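Local coordinates for crystal protein (Bacillus thuringiensis serovar dakota, PDB 2ZTB) that recognizes cancer cells as the proteolytically activated form of parasporin-2, a Bacillus thuringiensis toxin that, as in its aerolysin-type relatives, probably kills by forming membrane pores, at residues Arg5-Phe10 against Leu40-Tyr45; Ala84-Thr89 against Ile100-Ser105; Arg170-Thr175 against Phe238-Gln243. All coordinates share one frame; numbering follows the deposited sequence.

Contact 1 of 3, residues Arg5-Phe10 against Leu40-Tyr45; sequences REYLMF and LNNETY
Phe-10 pushes its ring between two side chains of the 40-45 segment. Over one face lies Leu-40, whose CB stands 4.0 Å from the centroid of the Phe-10 ring in a CH-pi contact. The other face receives the edge of Tyr-45 in an edge-to-face pair, with planes at 56° and CD1 of Tyr-45 3.9 Å from CG of Phe-10. Glu-43 comes in at the ring edge, its CB lying 3.5 Å from Phe-10 CD1. The Glu-43 chain then runs on, extended, so that OE1 takes a weak hydrogen bond from the backbone N of Phe-10 at 3.3 Å; its CB packs at the ring edge while its carboxylate reaches the main chain.

Toward the strand end, the Asn-41 amide lies stacked on the Tyr-7 ring, the planes 26° apart. From there Asn-41 ND2 gives a hydrogen bond to Leu-8 O (2.8 Å), within its own amide plane and on a carbonyl lone pair, though bent to 131° at the hydrogen. Asn-41 OD1 accepts from Cys-61 N, so both ends of the amide are held. Asn-41 also occupies the second position of the type II' turn Leu-40 to Glu-43, with a positive phi, which asparagine tolerates well. Asparagine thus does double duty: the turn that reverses the chain also satisfies a backbone carbonyl of the segment leaving strand 4-7.

Contact 2 of 3, residues Ala84-Thr89 against Ile100-Ser105; sequences AQDTLT and ITITGS. With EDO (1,2-ethanediol), chain G.
Apolar contacts come first, because the strands 84-89 and 100-105 face each other across the interior instead of pairing edge to edge: their axes approach to 6.5 Å, run roughly antiparallel at 151°, and meet through inward side chains, as in a beta sandwich. Each has its backbone partner in another strand, 84-89 in strand 168-199 and 100-105 in strand 147-164. Ile-102 is the main filler. Its CG1, anti to the backbone N, sends the branch across to Ala-84, whose CB lies 3.5 Å from Ile-102 CG1. Alanine suits this end, where the chains come nearest: its methyl also sits 3.2 Å from Thr-103 O, and the opposite residue, Gly-104, has no side chain at all. At the other end the strands have spread, and longer side chains bridge the gap. Leu-88 and Ile-100 reach toward each other tip to tip, Leu-88 CD2 meeting Ile-100 CG2 at 3.9 Å.

Polar interactions gather round Asp-86. Its CB points inward like those of Ala-84 and Leu-88, and its carboxylate slides past Ile-102 in the opposite direction, OD2 lying 3.3 Å from Ile-102 CG1. The same oxygen accepts a hydrogen bond from O1 of a 1,2-ethanediol molecule at 2.8 Å. That hydroxyl in turn accepts from Thr-103 N at 3.0 Å, nearly straight at 170°, so the diol links a side chain of one strand to the backbone of the other. The side-chain hydroxyl of Thr-103 turns to Ser-157 of strand 147-164.

The diol probably comes from the crystallisation liquor. Although OD2 lies against the Ile-102 branch, Asp-86 stays partly exposed and keeps a polar partner; the hydroxyl's donation to OD2 would favour its ionised form.

Contact 3 of 3, residues Arg170-Thr175 against Phe238-Gln243; sequences RTIQLT and FQTIVQ
Ile-172 and Val-242, a non-hydrogen-bonded pair of an antiparallel ladder, stand side by side on one face of the sheet and point the same way, with Ile-172 CG1 and Val-242 CG1 4.2 Å apart. Ile-172 also runs alongside Thr-240, the CG2 of Ile-172 lying 4.0 Å from the CG2 of Thr-240. Branched residues suit this face: Ile-172 continues inward to Ile-100 and Ile-102, while the hydroxyl of Thr-240 bonds to Lys-158.

The opposite face carries Gln-173, Thr-175, Gln-239 and Ile-241. There Thr-175 crosses Ile-241 at about a right angle, its CG2 3.7 Å from Ile-241 CG1. The methyl is turned to the isoleucine and packs on it, while OG1 of Thr-175 merely lies against Gln-239 CB at 3.5 Å.

Arg-170 stretches out with CG anti to the backbone N, crossing Val-242 at about a right angle so that Val-242 CG1 lies over one guanidinium face. Its NE donates to Gln-243 O at 3.0 Å, in the guanidinium plane, although the donor stands above the carbonyl plane. NH1 binds Thr-163 O, which helps fix the flat group over the valine.

Between the two faces, Gln-173 with Ile-241 and Thr-175 with Gln-239 each exchange two backbone bonds, Gln-173 N to Ile-241 O being 2.8 Å. Gln-243 N adds one to Thr-171 O. These hydrogen-bonded pairs alternate with the non-hydrogen-bonded pairs Ile-172 with Val-242 and Leu-174 with Thr-240, the regular pattern of an antiparallel sheet, consistent with the elongated, beta-rich body of the aerolysin-type toxin family.

Contact 2 and contact 3 form one continuous block, their centres about 8 Å apart. Strand 168-199 joins them: Asp-86 O and Ile-172 N, 2.8 Å apart, probably form a hydrogen bond, as do Ala-84 O and Leu-174 N. Packing adds to this where Ile-102 CD1 lies 3.2 Å from the carbonyl oxygen of Ile-172. The paired strands of contact 3 therefore extend across the sheet to strand 61-90, whose inner face meets strand 96-116 in contact 2. Contact 1 lies on the opposite side of the chain's centre, its own centre about 62 Å from that of contact 2 and about 63 Å from that of contact 3. Strand 61-90, interrupted by a bulge or short loop, runs between these regions, pairing with strand 4-7 near contact 1.

Contact 1 of 3, residues Arg5-Phe10 against Leu40-Tyr45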
loop_
_atom_site.group_PDB
_atom_site.type_symbol
_atom_site.label_atom_id
_atom_site.label_comp_id
_atom_site.label_asym_id
_atom_site.label_seq_id
_atom_site.Cartn_x
_atom_site.Cartn_y
_atom_site.Cartn_z
ATOM N N ARG A 5 1.649 -9.292 -13.646
ATOM C CA ARG A 5 2.503 -9.488 -14.807
ATOM C C ARG A 5 2.015 -8.603 -15.938
ATOM O O ARG A 5 0.969 -8.847 -16.524
ATOM C CB ARG A 5 2.513 -10.963 -15.233
ATOM C CG ARG A 5 3.388 -11.284 -16.440
ATOM C CD ARG A 5 3.761 -12.754 -16.407
ATOM N NE ARG A 5 4.498 -13.193 -17.587
ATOM C CZ ARG A 5 5.825 -13.181 -17.712
ATOM N NH1 ARG A 5 6.602 -12.738 -16.730
ATOM N NH2 ARG A 5 6.378 -13.622 -18.837
ATOM N N GLU A 6 2.775 -7.558 -16.237
ATOM C CA GLU A 6 2.378 -6.650 -17.302
ATOM C C GLU A 6 3.574 -6.205 -18.128
ATOM O O GLU A 6 4.718 -6.464 -17.759
ATOM C CB GLU A 6 1.569 -5.454 -16.750
ATOM C CG GLU A 6 2.157 -4.748 -15.545
ATOM C CD GLU A 6 1.267 -3.610 -15.038
ATOM O OE1 GLU A 6 1.596 -2.433 -15.314
ATOM O OE2 GLU A 6 0.246 -3.896 -14.370
ATOM N N TYR A 7 3.290 -5.556 -19.254
ATOM C CA TYR A 7 4.306 -5.045 -20.132
ATOM C C TYR A 7 5.195 -4.024 -19.432
ATOM O O TYR A 7 4.740 -3.244 -18.574
ATOM C CB TYR A 7 3.682 -4.420 -21.379
ATOM C CG TYR A 7 3.104 -5.410 -22.376
ATOM C CD1 TYR A 7 3.645 -6.694 -22.531
ATOM C CD2 TYR A 7 2.030 -5.051 -23.187
ATOM C CE1 TYR A 7 3.113 -7.600 -23.458
ATOM C CE2 TYR A 7 1.494 -5.943 -24.117
ATOM C CZ TYR A 7 2.037 -7.217 -24.254
ATOM O OH TYR A 7 1.482 -8.097 -25.180
ATOM N N LEU A 8 6.475 -4.049 -19.789
ATOM C CA LEU A 8 7.396 -3.005 -19.392
ATOM C C LEU A 8 7.243 -1.886 -20.425
ATOM O O LEU A 8 7.077 -2.152 -21.628
ATOM C CB LEU A 8 8.823 -3.550 -19.334
ATOM C CG LEU A 8 9.935 -2.594 -18.869
ATOM C CD1 LEU A 8 9.826 -2.285 -17.374
ATOM C CD2 LEU A 8 11.324 -3.175 -19.226
ATOM N N MET A 9 7.247 -0.644 -19.956
ATOM C CA MET A 9 7.092 0.507 -20.836
ATOM C C MET A 9 8.398 1.314 -20.899
ATOM O O MET A 9 9.220 1.221 -19.991
ATOM C CB MET A 9 5.936 1.389 -20.349
ATOM C CG MET A 9 4.597 0.640 -20.109
ATOM S SD MET A 9 3.849 0.071 -21.656
ATOM C CE MET A 9 3.302 1.619 -22.402
ATOM N N PHE A 10 8.586 2.093 -21.964
ATOM C CA PHE A 10 9.776 2.944 -22.100
ATOM C C PHE A 10 9.906 4.003 -21.000
ATOM O O PHE A 10 11.032 4.373 -20.634
ATOM C CB PHE A 10 9.866 3.601 -23.483
ATOM C CG PHE A 10 10.569 2.746 -24.528
ATOM C CD1 PHE A 10 9.882 2.268 -25.635
ATOM C CD2 PHE A 10 11.918 2.430 -24.403
ATOM C CE1 PHE A 10 10.516 1.488 -26.593
ATOM C CE2 PHE A 10 12.562 1.648 -25.359
ATOM C CZ PHE A 10 11.861 1.175 -26.455
ATOM N N LEU A 40 10.286 -2.108 -27.794
ATOM C CA LEU A 40 9.852 -2.778 -26.578
ATOM C C LEU A 40 8.379 -2.993 -26.737
ATOM O O LEU A 40 7.624 -2.034 -26.918
ATOM C CB LEU A 40 10.121 -1.895 -25.351
ATOM C CG LEU A 40 9.731 -2.333 -23.938
ATOM C CD1 LEU A 40 10.451 -3.619 -23.520
ATOM C CD2 LEU A 40 10.031 -1.217 -22.963
ATOM N N ASN A 41 7.959 -4.251 -26.667
ATOM C CA ASN A 41 6.533 -4.590 -26.768
ATOM C C ASN A 41 5.873 -3.840 -27.943
ATOM O O ASN A 41 6.240 -4.088 -29.102
ATOM C CB ASN A 41 5.836 -4.352 -25.426
ATOM C CG ASN A 41 6.467 -5.156 -24.296
ATOM O OD1 ASN A 41 6.638 -6.365 -24.415
ATOM N ND2 ASN A 41 6.805 -4.489 -23.193
ATOM N N ASN A 42 4.959 -2.902 -27.661
ATOM C CA ASN A 42 4.300 -2.130 -28.737
ATOM C C ASN A 42 4.823 -0.708 -29.017
ATOM O O ASN A 42 4.180 0.073 -29.734
ATOM C CB ASN A 42 2.777 -2.127 -28.553
ATOM C CG ASN A 42 2.164 -3.499 -28.789
ATOM O OD1 ASN A 42 1.804 -4.198 -27.759
ATOM N ND2 ASN A 42 2.046 -3.906 -30.155
ATOM N N GLU A 43 6.007 -0.396 -28.486
ATOM C CA GLU A 43 6.624 0.919 -28.644
ATOM C C GLU A 43 7.960 0.796 -29.358
ATOM O O GLU A 43 8.553 -0.277 -29.405
ATOM C CB GLU A 43 6.907 1.536 -27.277
ATOM C CG GLU A 43 5.730 1.788 -26.369
ATOM C CD GLU A 43 6.189 1.957 -24.941
ATOM O OE1 GLU A 43 6.536 0.927 -24.315
ATOM O OE2 GLU A 43 6.208 3.111 -24.450
ATOM N N THR A 44 8.422 1.918 -29.904
ATOM C CA THR A 44 9.713 2.030 -30.538
ATOM C C THR A 44 10.380 3.290 -30.012
ATOM O O THR A 44 9.710 4.151 -29.448
ATOM C CB THR A 44 9.604 2.142 -32.081
ATOM O OG1 THR A 44 9.045 3.412 -32.444
ATOM C CG2 THR A 44 8.771 1.015 -32.674
ATOM N N TYR A 45 11.697 3.385 -30.182
ATOM C CA TYR A 45 12.437 4.604 -29.876
ATOM C C TYR A 45 13.459 4.868 -30.987
ATOM O O TYR A 45 13.928 3.933 -31.647
ATOM C CB TYR A 45 13.111 4.500 -28.502
ATOM C CG TYR A 45 12.895 5.709 -27.601
ATOM C CD1 TYR A 45 11.833 5.754 -26.695
ATOM C CD2 TYR A 45 13.742 6.808 -27.669
ATOM C CE1 TYR A 45 11.632 6.867 -25.870
ATOM C CE2 TYR A 45 13.554 7.919 -26.863
ATOM C CZ TYR A 45 12.512 7.943 -25.972
ATOM O OH TYR A 45 12.363 9.049 -25.179
#

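Contact 2 of 3, residues Ala84-Thr89 against Ile100-Ser105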
loop_
_atom_site.group_PDB
_atom_site.type_symbol
_atom_site.label_atom_id
_atom_site.label_comp_id
_atom_site.label_asym_id
_atom_site.label_seq_id
_atom_site.Cartn_x
_atom_site.Cartn_y
_atom_site.Cartn_z
ATOM N N ALA A 84 -17.032 9.035 25.873
ATOM C CA ALA A 84 -18.268 9.679 26.294
ATOM C C ALA A 84 -18.095 10.137 27.715
ATOM O O ALA A 84 -17.335 9.540 28.472
ATOM C CB ALA A 84 -19.447 8.723 26.186
ATOM N N GLN A 85 -18.790 11.210 28.066
ATOM C CA GLN A 85 -18.769 11.730 29.411
ATOM C C GLN A 85 -20.081 12.435 29.740
ATOM O O GLN A 85 -20.547 13.284 28.988
ATOM C CB GLN A 85 -17.587 12.678 29.601
ATOM C CG GLN A 85 -17.347 13.040 31.050
ATOM C CD GLN A 85 -16.236 14.034 31.234
ATOM O OE1 GLN A 85 -16.471 15.148 31.686
ATOM N NE2 GLN A 85 -15.020 13.641 30.913
ATOM N N ASP A 86 -20.659 12.068 30.883
ATOM C CA ASP A 86 -21.933 12.599 31.334
ATOM C C ASP A 86 -21.854 12.914 32.820
ATOM O O ASP A 86 -21.224 12.192 33.592
ATOM C CB ASP A 86 -23.070 11.606 31.047
ATOM C CG ASP A 86 -23.411 11.519 29.558
ATOM O OD1 ASP A 86 -23.988 12.487 29.007
ATOM O OD2 ASP A 86 -23.090 10.491 28.924
ATOM N N THR A 87 -22.491 14.009 33.211
ATOM C CA THR A 87 -22.504 14.422 34.599
ATOM C C THR A 87 -23.931 14.421 35.102
ATOM O O THR A 87 -24.817 14.961 34.442
ATOM C CB THR A 87 -21.848 15.805 34.761
ATOM O OG1 THR A 87 -20.486 15.725 34.313
ATOM C CG2 THR A 87 -21.877 16.264 36.217
ATOM N N LEU A 88 -24.150 13.773 36.248
ATOM C CA LEU A 88 -25.434 13.801 36.942
ATOM C C LEU A 88 -25.396 14.829 38.072
ATOM O O LEU A 88 -24.522 14.777 38.939
ATOM C CB LEU A 88 -25.789 12.413 37.501
ATOM C CG LEU A 88 -26.058 11.258 36.526
ATOM C CD1 LEU A 88 -26.174 9.922 37.262
ATOM C CD2 LEU A 88 -27.311 11.521 35.682
ATOM N N THR A 89 -26.345 15.760 38.064
ATOM C CA THR A 89 -26.414 16.783 39.108
ATOM C C THR A 89 -27.591 16.520 40.048
ATOM O O THR A 89 -28.719 16.303 39.595
ATOM C CB THR A 89 -26.465 18.211 38.514
ATOM O OG1 THR A 89 -25.324 18.412 37.666
ATOM C CG2 THR A 89 -26.446 19.269 39.615
ATOM N N ILE A 100 -28.511 5.063 34.187
ATOM C CA ILE A 100 -28.363 5.816 32.952
ATOM C C ILE A 100 -27.648 4.979 31.898
ATOM O O ILE A 100 -27.041 3.955 32.216
ATOM C CB ILE A 100 -27.638 7.179 33.167
ATOM C CG1 ILE A 100 -26.185 6.969 33.625
ATOM C CG2 ILE A 100 -28.446 8.092 34.137
ATOM C CD1 ILE A 100 -25.222 8.058 33.164
ATOM N N THR A 101 -27.767 5.414 30.648
ATOM C CA THR A 101 -27.039 4.851 29.539
ATOM C C THR A 101 -26.074 5.908 28.994
ATOM O O THR A 101 -26.472 7.022 28.691
ATOM C CB THR A 101 -27.998 4.352 28.428
ATOM O OG1 THR A 101 -28.831 3.307 28.951
ATOM C CG2 THR A 101 -27.214 3.818 27.237
ATOM N N ILE A 102 -24.800 5.545 28.910
ATOM C CA ILE A 102 -23.770 6.398 28.342
ATOM C C ILE A 102 -23.337 5.787 26.983
ATOM O O ILE A 102 -23.136 4.581 26.877
ATOM C CB ILE A 102 -22.581 6.646 29.366
ATOM C CG1 ILE A 102 -21.542 7.614 28.790
ATOM C CG2 ILE A 102 -21.851 5.341 29.759
ATOM C CD1 ILE A 102 -20.711 8.370 29.863
ATOM N N THR A 103 -23.241 6.627 25.952
ATOM C CA THR A 103 -23.025 6.194 24.579
ATOM C C THR A 103 -21.881 6.965 23.948
ATOM O O THR A 103 -21.795 8.182 24.088
ATOM C CB THR A 103 -24.307 6.358 23.708
ATOM O OG1 THR A 103 -25.418 5.736 24.357
ATOM C CG2 THR A 103 -24.137 5.700 22.335
ATOM N N GLY A 104 -20.993 6.235 23.268
ATOM C CA GLY A 104 -19.921 6.819 22.474
ATOM C C GLY A 104 -19.828 6.135 21.119
ATOM O O GLY A 104 -20.337 5.032 20.933
ATOM N N SER A 105 -19.202 6.809 20.152
ATOM C CA SER A 105 -18.802 6.139 18.920
ATOM C C SER A 105 -17.384 6.449 18.503
ATOM O O SER A 105 -16.845 7.521 18.776
ATOM C CB SER A 105 -19.773 6.369 17.763
ATOM O OG SER A 105 -19.966 7.735 17.523
HETATM C C1 EDO G . -24.898 10.167 25.717
HETATM O O1 EDO G . -23.797 9.543 26.394
HETATM C C2 EDO G . -24.388 11.375 24.938
HETATM O O2 EDO G . -25.336 11.794 23.944
#

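Contact 3 of 3, residues Arg170-Thr175 against Phe238-Gln243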
loop_
_atom_site.group_PDB
_atom_site.type_symbol
_atom_site.label_atom_id
_atom_site.label_comp_id
_atom_site.label_asym_id
_atom_site.label_seq_id
_atom_site.Cartn_x
_atom_site.Cartn_y
_atom_site.Cartn_z
ATOM N N ARG A 170 -21.885 14.147 39.888
ATOM C CA ARG A 170 -21.090 12.941 39.723
ATOM C C ARG A 170 -20.904 12.649 38.241
ATOM O O ARG A 170 -21.886 12.499 37.509
ATOM C CB ARG A 170 -21.771 11.765 40.441
ATOM C CG ARG A 170 -20.828 10.632 40.757
ATOM C CD ARG A 170 -21.303 9.753 41.910
ATOM N NE ARG A 170 -20.287 8.736 42.167
ATOM C CZ ARG A 170 -20.477 7.604 42.837
ATOM N NH1 ARG A 170 -21.663 7.297 43.355
ATOM N NH2 ARG A 170 -19.457 6.769 42.981
ATOM N N THR A 171 -19.643 12.571 37.816
ATOM C CA THR A 171 -19.278 12.333 36.417
ATOM C C THR A 171 -19.074 10.839 36.100
ATOM O O THR A 171 -18.474 10.092 36.888
ATOM C CB THR A 171 -18.003 13.139 36.023
ATOM O OG1 THR A 171 -18.241 14.531 36.234
ATOM C CG2 THR A 171 -17.656 12.951 34.576
ATOM N N ILE A 172 -19.597 10.427 34.948
ATOM C CA ILE A 172 -19.447 9.072 34.422
ATOM C C ILE A 172 -18.782 9.166 33.049
ATOM O O ILE A 172 -19.190 9.972 32.222
ATOM C CB ILE A 172 -20.817 8.349 34.290
ATOM C CG1 ILE A 172 -21.508 8.230 35.655
ATOM C CG2 ILE A 172 -20.667 6.975 33.642
ATOM C CD1 ILE A 172 -22.589 9.258 35.885
ATOM N N GLN A 173 -17.749 8.358 32.823
ATOM C CA GLN A 173 -17.079 8.317 31.530
ATOM C C GLN A 173 -17.147 6.947 30.894
ATOM O O GLN A 173 -17.167 5.935 31.586
ATOM C CB GLN A 173 -15.610 8.758 31.648
ATOM C CG GLN A 173 -15.420 10.096 32.394
ATOM C CD GLN A 173 -13.971 10.372 32.752
ATOM O OE1 GLN A 173 -13.246 9.475 33.178
ATOM N NE2 GLN A 173 -13.546 11.623 32.594
ATOM N N LEU A 174 -17.188 6.931 29.561
ATOM C CA LEU A 174 -16.928 5.724 28.801
ATOM C C LEU A 174 -15.528 5.858 28.232
ATOM O O LEU A 174 -15.225 6.825 27.527
ATOM C CB LEU A 174 -17.961 5.525 27.686
ATOM C CG LEU A 174 -17.803 4.278 26.796
ATOM C CD1 LEU A 174 -18.003 2.990 27.571
ATOM C CD2 LEU A 174 -18.770 4.343 25.644
ATOM N N THR A 175 -14.662 4.904 28.553
ATOM C CA THR A 175 -13.279 4.981 28.117
ATOM C C THR A 175 -12.883 3.758 27.308
ATOM O O THR A 175 -13.502 2.713 27.424
ATOM C CB THR A 175 -12.305 5.137 29.295
ATOM O OG1 THR A 175 -12.178 3.880 29.981
ATOM C CG2 THR A 175 -12.786 6.238 30.277
ATOM N N PHE A 238 -13.204 -1.317 26.505
ATOM C CA PHE A 238 -14.159 -0.319 26.977
ATOM C C PHE A 238 -14.443 -0.467 28.467
ATOM O O PHE A 238 -14.650 -1.583 28.983
ATOM C CB PHE A 238 -15.473 -0.369 26.177
ATOM C CG PHE A 238 -15.283 -0.322 24.681
ATOM C CD1 PHE A 238 -15.415 -1.474 23.910
ATOM C CD2 PHE A 238 -14.967 0.865 24.043
ATOM C CE1 PHE A 238 -15.219 -1.434 22.530
ATOM C CE2 PHE A 238 -14.770 0.913 22.665
ATOM C CZ PHE A 238 -14.901 -0.234 21.910
ATOM N N GLN A 239 -14.451 0.669 29.161
ATOM C CA GLN A 239 -14.692 0.686 30.607
ATOM C C GLN A 239 -15.642 1.807 30.948
ATOM O O GLN A 239 -15.675 2.837 30.283
ATOM C CB GLN A 239 -13.395 0.879 31.401
ATOM C CG GLN A 239 -12.371 -0.240 31.297
ATOM C CD GLN A 239 -12.746 -1.472 32.098
ATOM O OE1 GLN A 239 -13.746 -1.490 32.822
ATOM N NE2 GLN A 239 -11.939 -2.512 31.982
ATOM N N THR A 240 -16.428 1.575 31.990
ATOM C CA THR A 240 -17.225 2.603 32.627
ATOM C C THR A 240 -16.426 3.072 33.831
ATOM O O THR A 240 -15.928 2.255 34.618
ATOM C CB THR A 240 -18.597 2.042 33.069
ATOM O OG1 THR A 240 -19.250 1.498 31.922
ATOM C CG2 THR A 240 -19.482 3.124 33.652
ATOM N N ILE A 241 -16.267 4.389 33.932
ATOM C CA ILE A 241 -15.613 5.015 35.080
ATOM C C ILE A 241 -16.607 5.953 35.736
ATOM O O ILE A 241 -17.033 6.941 35.135
ATOM C CB ILE A 241 -14.333 5.819 34.696
ATOM C CG1 ILE A 241 -13.444 5.051 33.706
ATOM C CG2 ILE A 241 -13.564 6.245 35.954
ATOM C CD1 ILE A 241 -12.730 3.829 34.274
ATOM N N VAL A 242 -16.996 5.613 36.963
ATOM C CA VAL A 242 -17.797 6.502 37.777
ATOM C C VAL A 242 -16.855 7.174 38.776
ATOM O O VAL A 242 -16.279 6.508 39.644
ATOM C CB VAL A 242 -18.950 5.759 38.526
ATOM C CG1 VAL A 242 -19.857 6.760 39.219
ATOM C CG2 VAL A 242 -19.759 4.853 37.562
ATOM N N GLN A 243 -16.696 8.489 38.640
ATOM C CA GLN A 243 -15.813 9.258 39.523
ATOM C C GLN A 243 -16.482 9.664 40.845
ATOM O O GLN A 243 -17.713 9.707 40.923
ATOM C CB GLN A 243 -15.222 10.457 38.782
ATOM C CG GLN A 243 -14.035 10.070 37.925
ATOM C CD GLN A 243 -13.835 10.993 36.757
ATOM O OE1 GLN A 243 -13.079 10.680 35.823
ATOM N NE2 GLN A 243 -14.517 12.139 36.782
#